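Local structure of kcn28 (Kitasatospora, 6J31) at residues T130-R138 / D198-T206; T248-W259 / P350-A361. The protein belongs to the GT-B clan, has a C-terminal domain of the erythromycin biosynthesis protein CIII-like family, and is built on two parallel-sheet domains. All coordinates share one frame; numbering follows the deposited sequence.

Contact 1: T130-R138 / D198-T206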
loop_
_atom_site.group_PDB
_atom_site.type_symbol
_atom_site.label_atom_id
_atom_site.label_comp_id
_atom_site.label_asym_id
_atom_site.label_seq_id
_atom_site.Cartn_x
_atom_site.Cartn_y
_atom_site.Cartn_z
ATOM N N THR A 130 3.096 3.714 0.553
ATOM C CA THR A 130 3.445 3.698 -0.859
ATOM C C THR A 130 4.330 4.911 -1.129
ATOM O O THR A 130 4.723 5.633 -0.208
ATOM C CB THR A 130 2.189 3.666 -1.743
ATOM O OG1 THR A 130 2.572 3.442 -3.105
ATOM C CG2 THR A 130 1.427 4.980 -1.649
ATOM N N TRP A 131 4.656 5.137 -2.395
ATOM C CA TRP A 131 5.548 6.236 -2.725
ATOM C C TRP A 131 4.898 7.581 -2.414
ATOM O O TRP A 131 3.672 7.717 -2.382
ATOM C CB TRP A 131 5.971 6.175 -4.194
ATOM C CG TRP A 131 4.880 5.931 -5.204
ATOM C CD1 TRP A 131 4.489 4.723 -5.706
ATOM C CD2 TRP A 131 4.071 6.918 -5.865
ATOM N NE1 TRP A 131 3.483 4.892 -6.626
ATOM C CE2 TRP A 131 3.207 6.228 -6.743
ATOM C CE3 TRP A 131 3.988 8.314 -5.795
ATOM C CZ2 TRP A 131 2.273 6.886 -7.543
ATOM C CZ3 TRP A 131 3.057 8.967 -6.593
ATOM C CH2 TRP A 131 2.214 8.251 -7.454
ATOM N N VAL A 132 5.740 8.572 -2.151
ATOM C CA VAL A 132 5.288 9.890 -1.760
ATOM C C VAL A 132 5.319 10.816 -2.971
ATOM O O VAL A 132 5.880 10.496 -4.016
ATOM C CB VAL A 132 6.138 10.463 -0.601
ATOM C CG1 VAL A 132 6.036 9.568 0.628
ATOM C CG2 VAL A 132 7.589 10.628 -1.041
ATOM N N MET A 133 4.709 11.991 -2.828
ATOM C CA MET A 133 4.653 12.974 -3.905
ATOM C C MET A 133 5.601 14.110 -3.563
ATOM O O MET A 133 5.270 14.961 -2.723
ATOM C CB MET A 133 3.234 13.508 -4.089
ATOM C CG MET A 133 2.433 13.547 -2.807
ATOM S SD MET A 133 0.981 12.496 -2.934
ATOM C CE MET A 133 1.063 12.114 -4.667
ATOM N N PRO A 134 6.777 14.180 -4.178
ATOM C CA PRO A 134 7.723 15.236 -3.812
ATOM C C PRO A 134 7.217 16.605 -4.231
ATOM O O PRO A 134 6.316 16.750 -5.061
ATOM C CB PRO A 134 8.993 14.857 -4.581
ATOM C CG PRO A 134 8.500 14.066 -5.750
ATOM C CD PRO A 134 7.286 13.322 -5.262
ATOM N N GLU A 135 7.829 17.625 -3.637
ATOM C CA GLU A 135 7.487 19.014 -3.913
ATOM C C GLU A 135 7.948 19.409 -5.313
ATOM O O GLU A 135 8.612 20.434 -5.494
ATOM C CB GLU A 135 8.094 19.933 -2.854
ATOM C CG GLU A 135 8.493 19.246 -1.555
ATOM C CD GLU A 135 9.852 18.577 -1.650
ATOM O OE1 GLU A 135 10.519 18.740 -2.695
ATOM O OE2 GLU A 135 10.248 17.885 -0.688
ATOM N N LYS A 136 7.617 18.581 -6.297
ATOM C CA LYS A 136 7.880 18.834 -7.705
ATOM C C LYS A 136 6.844 18.030 -8.472
ATOM O O LYS A 136 6.455 18.387 -9.587
ATOM C CB LYS A 136 9.321 18.473 -8.061
ATOM C CG LYS A 136 10.232 19.699 -8.130
ATOM C CD LYS A 136 11.704 19.325 -8.160
ATOM C CE LYS A 136 12.276 19.294 -6.742
ATOM N NZ LYS A 136 13.769 19.262 -6.712
ATOM N N TYR A 137 6.414 16.920 -7.866
ATOM C CA TYR A 137 5.234 16.209 -8.346
ATOM C C TYR A 137 3.997 17.092 -8.234
ATOM O O TYR A 137 3.109 17.053 -9.093
ATOM C CB TYR A 137 5.041 14.919 -7.543
ATOM C CG TYR A 137 3.792 14.118 -7.880
ATOM C CD1 TYR A 137 2.560 14.447 -7.320
ATOM C CD2 TYR A 137 3.851 13.017 -8.724
ATOM C CE1 TYR A 137 1.421 13.726 -7.613
ATOM C CE2 TYR A 137 2.711 12.280 -9.018
ATOM C CZ TYR A 137 1.500 12.639 -8.457
ATOM O OH TYR A 137 0.364 11.915 -8.745
ATOM N N ARG A 138 3.910 17.871 -7.155
ATOM C CA ARG A 138 2.728 18.690 -6.920
ATOM C C ARG A 138 2.576 19.792 -7.967
ATOM O O ARG A 138 1.451 20.108 -8.372
ATOM C CB ARG A 138 2.780 19.262 -5.502
ATOM C CG ARG A 138 2.406 18.231 -4.432
ATOM C CD ARG A 138 2.829 18.639 -3.025
ATOM N NE ARG A 138 1.903 19.615 -2.452
ATOM C CZ ARG A 138 2.190 20.425 -1.436
ATOM N NH1 ARG A 138 3.363 20.344 -0.825
ATOM N NH2 ARG A 138 1.281 21.284 -0.998
ATOM N N ASP A 198 14.543 11.636 -7.385
ATOM C CA ASP A 198 15.455 12.777 -7.382
ATOM C C ASP A 198 14.893 13.944 -6.587
ATOM O O ASP A 198 15.623 14.602 -5.837
ATOM C CB ASP A 198 15.721 13.233 -8.815
ATOM C CG ASP A 198 16.710 12.364 -9.524
ATOM O OD1 ASP A 198 17.266 11.462 -8.869
ATOM O OD2 ASP A 198 16.928 12.583 -10.734
ATOM N N ASP A 199 13.604 14.225 -6.752
ATOM C CA ASP A 199 12.977 15.395 -6.154
ATOM C C ASP A 199 12.550 15.182 -4.713
ATOM O O ASP A 199 12.037 16.121 -4.094
ATOM C CB ASP A 199 11.767 15.824 -6.991
ATOM C CG ASP A 199 12.101 15.968 -8.463
ATOM O OD1 ASP A 199 13.260 16.320 -8.776
ATOM O OD2 ASP A 199 11.207 15.738 -9.304
ATOM N N VAL A 200 12.754 13.992 -4.159
ATOM C CA VAL A 200 12.363 13.707 -2.785
ATOM C C VAL A 200 13.521 14.104 -1.882
ATOM O O VAL A 200 14.644 13.616 -2.044
ATOM C CB VAL A 200 11.994 12.229 -2.598
ATOM C CG1 VAL A 200 11.619 11.970 -1.156
ATOM C CG2 VAL A 200 10.858 11.842 -3.523
ATOM N N ASP A 201 13.254 15.013 -0.950
ATOM C CA ASP A 201 14.270 15.481 -0.017
ATOM C C ASP A 201 14.442 14.433 1.076
ATOM O O ASP A 201 13.567 14.268 1.934
ATOM C CB ASP A 201 13.867 16.838 0.549
ATOM C CG ASP A 201 14.845 17.357 1.577
ATOM O OD1 ASP A 201 15.979 16.840 1.642
ATOM O OD2 ASP A 201 14.480 18.301 2.307
ATOM N N GLU A 202 15.567 13.719 1.046
ATOM C CA GLU A 202 15.783 12.626 1.982
ATOM C C GLU A 202 16.236 13.109 3.352
ATOM O O GLU A 202 16.455 12.285 4.246
ATOM C CB GLU A 202 16.771 11.614 1.387
ATOM C CG GLU A 202 16.113 10.771 0.289
ATOM C CD GLU A 202 17.006 9.684 -0.306
ATOM O OE1 GLU A 202 17.620 8.903 0.456
ATOM O OE2 GLU A 202 17.070 9.600 -1.553
ATOM N N LYS A 203 16.381 14.420 3.534
ATOM C CA LYS A 203 16.442 14.979 4.878
ATOM C C LYS A 203 15.108 14.817 5.583
ATOM O O LYS A 203 15.059 14.683 6.810
ATOM C CB LYS A 203 16.809 16.458 4.801
ATOM C CG LYS A 203 18.272 16.752 4.542
ATOM C CD LYS A 203 18.505 18.243 4.645
ATOM C CE LYS A 203 17.608 18.961 3.648
ATOM N NZ LYS A 203 17.633 20.438 3.819
ATOM N N ARG A 204 14.024 14.823 4.814
ATOM C CA ARG A 204 12.655 14.727 5.294
ATOM C C ARG A 204 12.057 13.335 5.136
ATOM O O ARG A 204 11.401 12.843 6.058
ATOM C CB ARG A 204 11.793 15.753 4.551
ATOM C CG ARG A 204 10.371 15.855 5.026
ATOM C CD ARG A 204 9.589 16.826 4.153
ATOM N NE ARG A 204 10.157 18.169 4.187
ATOM C CZ ARG A 204 9.827 19.093 5.081
ATOM N NH1 ARG A 204 8.937 18.820 6.025
ATOM N NH2 ARG A 204 10.392 20.291 5.038
ATOM N N PHE A 205 12.262 12.689 3.989
ATOM C CA PHE A 205 11.714 11.370 3.699
ATOM C C PHE A 205 12.836 10.340 3.746
ATOM O O PHE A 205 13.909 10.565 3.180
ATOM C CB PHE A 205 11.048 11.335 2.316
ATOM C CG PHE A 205 9.879 12.280 2.158
ATOM C CD1 PHE A 205 8.588 11.861 2.443
ATOM C CD2 PHE A 205 10.066 13.568 1.687
ATOM C CE1 PHE A 205 7.510 12.716 2.289
ATOM C CE2 PHE A 205 8.994 14.434 1.526
ATOM C CZ PHE A 205 7.714 14.007 1.827
ATOM N N THR A 206 12.596 9.215 4.415
ATOM C CA THR A 206 13.549 8.110 4.448
ATOM C C THR A 206 12.936 6.903 3.753
ATOM O O THR A 206 11.863 6.439 4.144
ATOM C CB THR A 206 13.945 7.748 5.879
ATOM O OG1 THR A 206 14.624 8.851 6.486
ATOM C CG2 THR A 206 14.869 6.536 5.882
HETATM O O HOH W 1 11.345 19.332 1.549
#
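Val132 sets its branched end over one face of the Phe205 ring, in a CH-pi contact whose CG2 lies 4.1 Å from the ring centroid and 23° off the normal. The methyl is displaced toward the rim on the CD1 and CE1 side, where CG1 also touches. Two residues on, Pro134 CB packs 3.7 Å from Val200 CG2 and rests on the backbone, 3.3 Å from Asp199 O; proline brings no N-H to satisfy and offers Val200 a rigid apolar surface. Lys136 crosses Asp199 at about a right angle, with CD 3.4 Å from Asp199 CG. A bend at chi3 (-92°) swings the amine to the OD1 side, yet NZ stays 3.6 Å from Asp199 OD1, a long salt bridge. No direct hydrogen bond links the segments. Instead one water donates to Glu135 OE2 at 2.9 Å and accepts from Arg204 NE at 3.1 Å, with a weak link to Asp201 OD2; Glu135 is poorly ordered, so that end of the bridge is less certain. With Arg204 close by, the water probably eases the repulsion of the two carboxylates. Asp201 is tied into an Asx turn, its OD1 accepting from Lys203 N. Farther out, Thr130 lines the BG9 pocket, and Gln194 holds Val132 O. Phe205 opens edge strand 205-207 of the seven-stranded sheet, and both Phe205 and Val132 lean on Val187 of the adjoining strand 185-187.

Contact 2: T248-W259 / P350-A361; sequences TCVEVFAALPDW and PDRLRAAVVELA
Val252 sits where the end of helix 243-253 meets the first turns of helix 350-362, and each of its side-chain carbons has a neighbour there. CB faces Leu353 CD1 at 4.0 Å. Beyond it the two branches part: with CG1 placed opposite the backbone N (chi1 166°), that methyl runs to the root of Arg354, 3.5 Å from its CB, while also touching the leucine. CG2 turns instead to Pro350, 3.2 Å from its carbonyl O and close to the ring carbons. A beta-branched residue suits this place because its two methyls serve different partners at once. Pro350 suits the first turn of a helix, where its missing N-H costs no helical bond; Glu251 OE2 touches its CG at 3.3 Å, a van der Waals contact and no polar bond. Farther along, Val357 CG1 lies over the six-membered ring of Trp259 in a CH-pi contact, 3.9 Å from the centroid and 24° off the normal, and Phe253 CZ reaches the same methyl at 3.8 Å. Ala361 CB meets the indole at its edge, 3.6 Å from CH2, its small side chain letting the wide ring come near the helix. Leu256, in the turns leading to strand 259-264, lays CD2 on Arg354 CG, so the arginine contributes its aliphatic stem while NE pairs with Asp351. The short helical segments cross at -64°. No hydrogen bond or salt bridge spans the interface, so its cohesion probably comes chiefly from apolar burial and the fit of shapes.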
loop_
_atom_site.group_PDB
_atom_site.type_symbol
_atom_site.label_atom_id
_atom_site.label_comp_id
_atom_site.label_asym_id
_atom_site.label_seq_id
_atom_site.Cartn_x
_atom_site.Cartn_y
_atom_site.Cartn_z
ATOM N N THR A 248 -10.554 -15.080 -19.881
ATOM C CA THR A 248 -9.383 -15.034 -20.753
ATOM C C THR A 248 -8.196 -15.770 -20.133
ATOM O O THR A 248 -7.451 -16.462 -20.835
ATOM C CB THR A 248 -9.016 -13.585 -21.062
ATOM O OG1 THR A 248 -10.170 -12.898 -21.563
ATOM C CG2 THR A 248 -7.916 -13.531 -22.106
ATOM N N CYS A 249 -8.011 -15.638 -18.815
ATOM C CA CYS A 249 -6.892 -16.307 -18.153
ATOM C C CYS A 249 -7.017 -17.825 -18.232
ATOM O O CYS A 249 -6.047 -18.519 -18.558
ATOM C CB CYS A 249 -6.790 -15.843 -16.698
ATOM S SG CYS A 249 -6.333 -14.101 -16.499
ATOM N N VAL A 250 -8.203 -18.366 -17.936
ATOM C CA VAL A 250 -8.388 -19.808 -18.082
ATOM C C VAL A 250 -8.267 -20.204 -19.549
ATOM O O VAL A 250 -7.671 -21.235 -19.879
ATOM C CB VAL A 250 -9.718 -20.276 -17.455
ATOM C CG1 VAL A 250 -9.668 -20.131 -15.945
ATOM C CG2 VAL A 250 -10.896 -19.516 -18.010
ATOM N N GLU A 251 -8.808 -19.382 -20.453
ATOM C CA GLU A 251 -8.675 -19.658 -21.882
ATOM C C GLU A 251 -7.208 -19.723 -22.293
ATOM O O GLU A 251 -6.839 -20.493 -23.186
ATOM C CB GLU A 251 -9.406 -18.594 -22.701
ATOM C CG GLU A 251 -9.081 -18.632 -24.191
ATOM C CD GLU A 251 -9.780 -17.542 -24.978
ATOM O OE1 GLU A 251 -10.523 -16.745 -24.367
ATOM O OE2 GLU A 251 -9.573 -17.473 -26.208
ATOM N N VAL A 252 -6.363 -18.891 -21.683
ATOM C CA VAL A 252 -4.941 -18.907 -22.012
ATOM C C VAL A 252 -4.269 -20.142 -21.426
ATOM O O VAL A 252 -3.572 -20.885 -22.127
ATOM C CB VAL A 252 -4.263 -17.616 -21.524
ATOM C CG1 VAL A 252 -2.752 -17.774 -21.551
ATOM C CG2 VAL A 252 -4.692 -16.440 -22.384
ATOM N N PHE A 253 -4.455 -20.374 -20.127
ATOM C CA PHE A 253 -3.726 -21.450 -19.465
ATOM C C PHE A 253 -4.326 -22.822 -19.749
ATOM O O PHE A 253 -3.616 -23.831 -19.663
ATOM C CB PHE A 253 -3.658 -21.161 -17.968
ATOM C CG PHE A 253 -2.724 -20.036 -17.634
ATOM C CD1 PHE A 253 -3.185 -18.730 -17.565
ATOM C CD2 PHE A 253 -1.378 -20.275 -17.436
ATOM C CE1 PHE A 253 -2.326 -17.691 -17.280
ATOM C CE2 PHE A 253 -0.514 -19.239 -17.153
ATOM C CZ PHE A 253 -0.990 -17.946 -17.072
ATOM N N ALA A 254 -5.614 -22.889 -20.067
ATOM C CA ALA A 254 -6.144 -24.028 -20.807
ATOM C C ALA A 254 -5.742 -23.907 -22.266
ATOM O O ALA A 254 -6.178 -22.970 -22.937
ATOM C CB ALA A 254 -7.663 -24.104 -20.686
ATOM N N ALA A 255 -4.903 -24.837 -22.735
ATOM C CA ALA A 255 -4.146 -24.806 -23.991
ATOM C C ALA A 255 -2.703 -24.455 -23.676
ATOM O O ALA A 255 -1.869 -24.346 -24.579
ATOM C CB ALA A 255 -4.714 -23.845 -25.042
ATOM N N LEU A 256 -2.403 -24.314 -22.387
ATOM C CA LEU A 256 -1.048 -24.063 -21.902
ATOM C C LEU A 256 -0.626 -25.163 -20.931
ATOM O O LEU A 256 -0.303 -24.887 -19.770
ATOM C CB LEU A 256 -0.950 -22.691 -21.242
ATOM C CG LEU A 256 0.375 -21.947 -21.435
ATOM C CD1 LEU A 256 0.965 -22.214 -22.814
ATOM C CD2 LEU A 256 0.199 -20.453 -21.201
ATOM N N PRO A 257 -0.643 -26.427 -21.364
ATOM C CA PRO A 257 -0.231 -27.506 -20.467
ATOM C C PRO A 257 1.214 -27.288 -20.054
ATOM O O PRO A 257 1.947 -26.512 -20.673
ATOM C CB PRO A 257 -0.392 -28.772 -21.321
ATOM C CG PRO A 257 -1.266 -28.359 -22.461
ATOM C CD PRO A 257 -0.891 -26.943 -22.719
ATOM N N ASP A 258 1.595 -27.962 -18.967
ATOM C CA ASP A 258 2.902 -27.875 -18.320
ATOM C C ASP A 258 2.888 -26.660 -17.402
ATOM O O ASP A 258 3.743 -26.520 -16.523
ATOM C CB ASP A 258 4.051 -27.780 -19.330
ATOM C CG ASP A 258 4.054 -28.926 -20.315
ATOM O OD1 ASP A 258 3.576 -30.019 -19.949
ATOM O OD2 ASP A 258 4.526 -28.729 -21.456
ATOM N N TRP A 259 1.903 -25.788 -17.596
ATOM C CA TRP A 259 1.665 -24.644 -16.733
ATOM C C TRP A 259 0.496 -24.974 -15.821
ATOM O O TRP A 259 -0.456 -25.639 -16.240
ATOM C CB TRP A 259 1.339 -23.382 -17.539
ATOM C CG TRP A 259 2.517 -22.595 -18.013
ATOM C CD1 TRP A 259 3.282 -22.844 -19.112
ATOM C CD2 TRP A 259 3.047 -21.407 -17.414
ATOM N NE1 TRP A 259 4.266 -21.893 -19.228
ATOM C CE2 TRP A 259 4.143 -20.999 -18.198
ATOM C CE3 TRP A 259 2.707 -20.655 -16.286
ATOM C CZ2 TRP A 259 4.900 -19.870 -17.891
ATOM C CZ3 TRP A 259 3.459 -19.537 -15.983
ATOM C CH2 TRP A 259 4.542 -19.156 -16.781
ATOM N N PRO A 350 -6.079 -13.064 -25.801
ATOM C CA PRO A 350 -5.506 -14.320 -25.278
ATOM C C PRO A 350 -4.064 -14.570 -25.699
ATOM O O PRO A 350 -3.256 -14.995 -24.865
ATOM C CB PRO A 350 -6.462 -15.385 -25.835
ATOM C CG PRO A 350 -7.766 -14.672 -25.935
ATOM C CD PRO A 350 -7.427 -13.268 -26.362
ATOM N N ASP A 351 -3.711 -14.332 -26.966
ATOM C CA ASP A 351 -2.309 -14.461 -27.357
ATOM C C ASP A 351 -1.448 -13.373 -26.729
ATOM O O ASP A 351 -0.307 -13.636 -26.335
ATOM C CB ASP A 351 -2.147 -14.476 -28.877
ATOM C CG ASP A 351 -2.144 -15.887 -29.442
ATOM O OD1 ASP A 351 -2.243 -16.845 -28.643
ATOM O OD2 ASP A 351 -2.014 -16.041 -30.676
ATOM N N ARG A 352 -1.958 -12.142 -26.646
ATOM C CA ARG A 352 -1.178 -11.071 -26.030
ATOM C C ARG A 352 -0.867 -11.390 -24.572
ATOM O O ARG A 352 0.276 -11.248 -24.123
ATOM C CB ARG A 352 -1.945 -9.752 -26.112
ATOM C CG ARG A 352 -1.802 -8.938 -27.378
ATOM C CD ARG A 352 -2.686 -7.706 -27.220
ATOM N NE ARG A 352 -2.330 -6.886 -26.063
ATOM C CZ ARG A 352 -3.105 -5.922 -25.572
ATOM N NH1 ARG A 352 -2.716 -5.232 -24.504
ATOM N NH2 ARG A 352 -4.266 -5.637 -26.147
ATOM N N LEU A 353 -1.881 -11.814 -23.810
ATOM C CA LEU A 353 -1.646 -12.177 -22.416
ATOM C C LEU A 353 -0.710 -13.374 -22.315
ATOM O O LEU A 353 0.163 -13.417 -21.441
ATOM C CB LEU A 353 -2.980 -12.459 -21.709
ATOM C CG LEU A 353 -3.076 -12.860 -20.220
ATOM C CD1 LEU A 353 -2.628 -14.292 -19.906
ATOM C CD2 LEU A 353 -2.321 -11.864 -19.349
ATOM N N ARG A 354 -0.879 -14.359 -23.199
ATOM C CA ARG A 354 -0.030 -15.547 -23.158
ATOM C C ARG A 354 1.416 -15.215 -23.499
ATOM O O ARG A 354 2.343 -15.779 -22.906
ATOM C CB ARG A 354 -0.577 -16.620 -24.097
ATOM C CG ARG A 354 0.180 -17.938 -24.030
ATOM C CD ARG A 354 -0.087 -18.790 -25.254
ATOM N NE ARG A 354 0.283 -18.094 -26.480
ATOM C CZ ARG A 354 1.466 -18.200 -27.071
ATOM N NH1 ARG A 354 1.711 -17.524 -28.184
ATOM N NH2 ARG A 354 2.403 -18.984 -26.553
ATOM N N ALA A 355 1.630 -14.310 -24.460
ATOM C CA ALA A 355 2.990 -13.961 -24.860
ATOM C C ALA A 355 3.765 -13.363 -23.695
ATOM O O ALA A 355 4.917 -13.734 -23.443
ATOM C CB ALA A 355 2.954 -12.989 -26.040
ATOM N N ALA A 356 3.144 -12.432 -22.970
ATOM C CA ALA A 356 3.795 -11.849 -21.804
ATOM C C ALA A 356 4.117 -12.914 -20.763
ATOM O O ALA A 356 5.198 -12.901 -20.166
ATOM C CB ALA A 356 2.913 -10.758 -21.200
ATOM N N VAL A 357 3.193 -13.851 -20.541
ATOM C CA VAL A 357 3.399 -14.874 -19.517
ATOM C C VAL A 357 4.570 -15.780 -19.882
ATOM O O VAL A 357 5.476 -16.006 -19.072
ATOM C CB VAL A 357 2.103 -15.676 -19.302
ATOM C CG1 VAL A 357 2.389 -16.967 -18.556
ATOM C CG2 VAL A 357 1.086 -14.834 -18.557
ATOM N N VAL A 358 4.568 -16.320 -21.103
ATOM C CA VAL A 358 5.583 -17.307 -21.467
ATOM C C VAL A 358 6.950 -16.648 -21.642
ATOM O O VAL A 358 7.980 -17.218 -21.262
ATOM C CB VAL A 358 5.146 -18.094 -22.720
ATOM C CG1 VAL A 358 5.025 -17.184 -23.940
ATOM C CG2 VAL A 358 6.107 -19.243 -22.986
ATOM N N GLU A 359 6.988 -15.452 -22.235
ATOM C CA GLU A 359 8.258 -14.768 -22.454
ATOM C C GLU A 359 8.885 -14.333 -21.135
ATOM O O GLU A 359 10.089 -14.511 -20.920
ATOM C CB GLU A 359 8.050 -13.571 -23.379
ATOM C CG GLU A 359 8.047 -13.935 -24.852
ATOM C CD GLU A 359 7.175 -13.008 -25.678
ATOM O OE1 GLU A 359 7.042 -11.823 -25.301
ATOM O OE2 GLU A 359 6.627 -13.467 -26.704
ATOM N N LEU A 360 8.081 -13.752 -20.241
ATOM C CA LEU A 360 8.601 -13.288 -18.958
ATOM C C LEU A 360 9.193 -14.432 -18.144
ATOM O O LEU A 360 10.253 -14.281 -17.525
ATOM C CB LEU A 360 7.492 -12.593 -18.173
ATOM C CG LEU A 360 7.749 -11.181 -17.660
ATOM C CD1 LEU A 360 8.259 -10.306 -18.779
ATOM C CD2 LEU A 360 6.469 -10.615 -17.098
ATOM N N ALA A 361 8.523 -15.589 -18.134
ATOM C CA ALA A 361 8.958 -16.690 -17.281
ATOM C C ALA A 361 10.224 -17.362 -17.799
ATOM O O ALA A 361 10.963 -17.966 -17.013
ATOM C CB ALA A 361 7.839 -17.718 -17.142
#

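From the N terminus, the chain first reaches contact 1, where the loop after strand 124-128 meets the approach to strand 205-207, closing an excursion of 59 residues that is just over half helical. It ties the far edge of the N-terminal parallel sheet to the side where BG9 is bound. Only then does contact 2 open: helix 243-253 and the turns before strand 259-264 join helix 350-362 across 90 intervening residues, which carry strands 281-284, 298-301, 318-320 and 340-342 of the second sheet. The two closures are in series, neither nested nor crossed. With centres about 38 Å and nearest atoms about 19 Å apart, they do not touch, and each lies beside a different sheet.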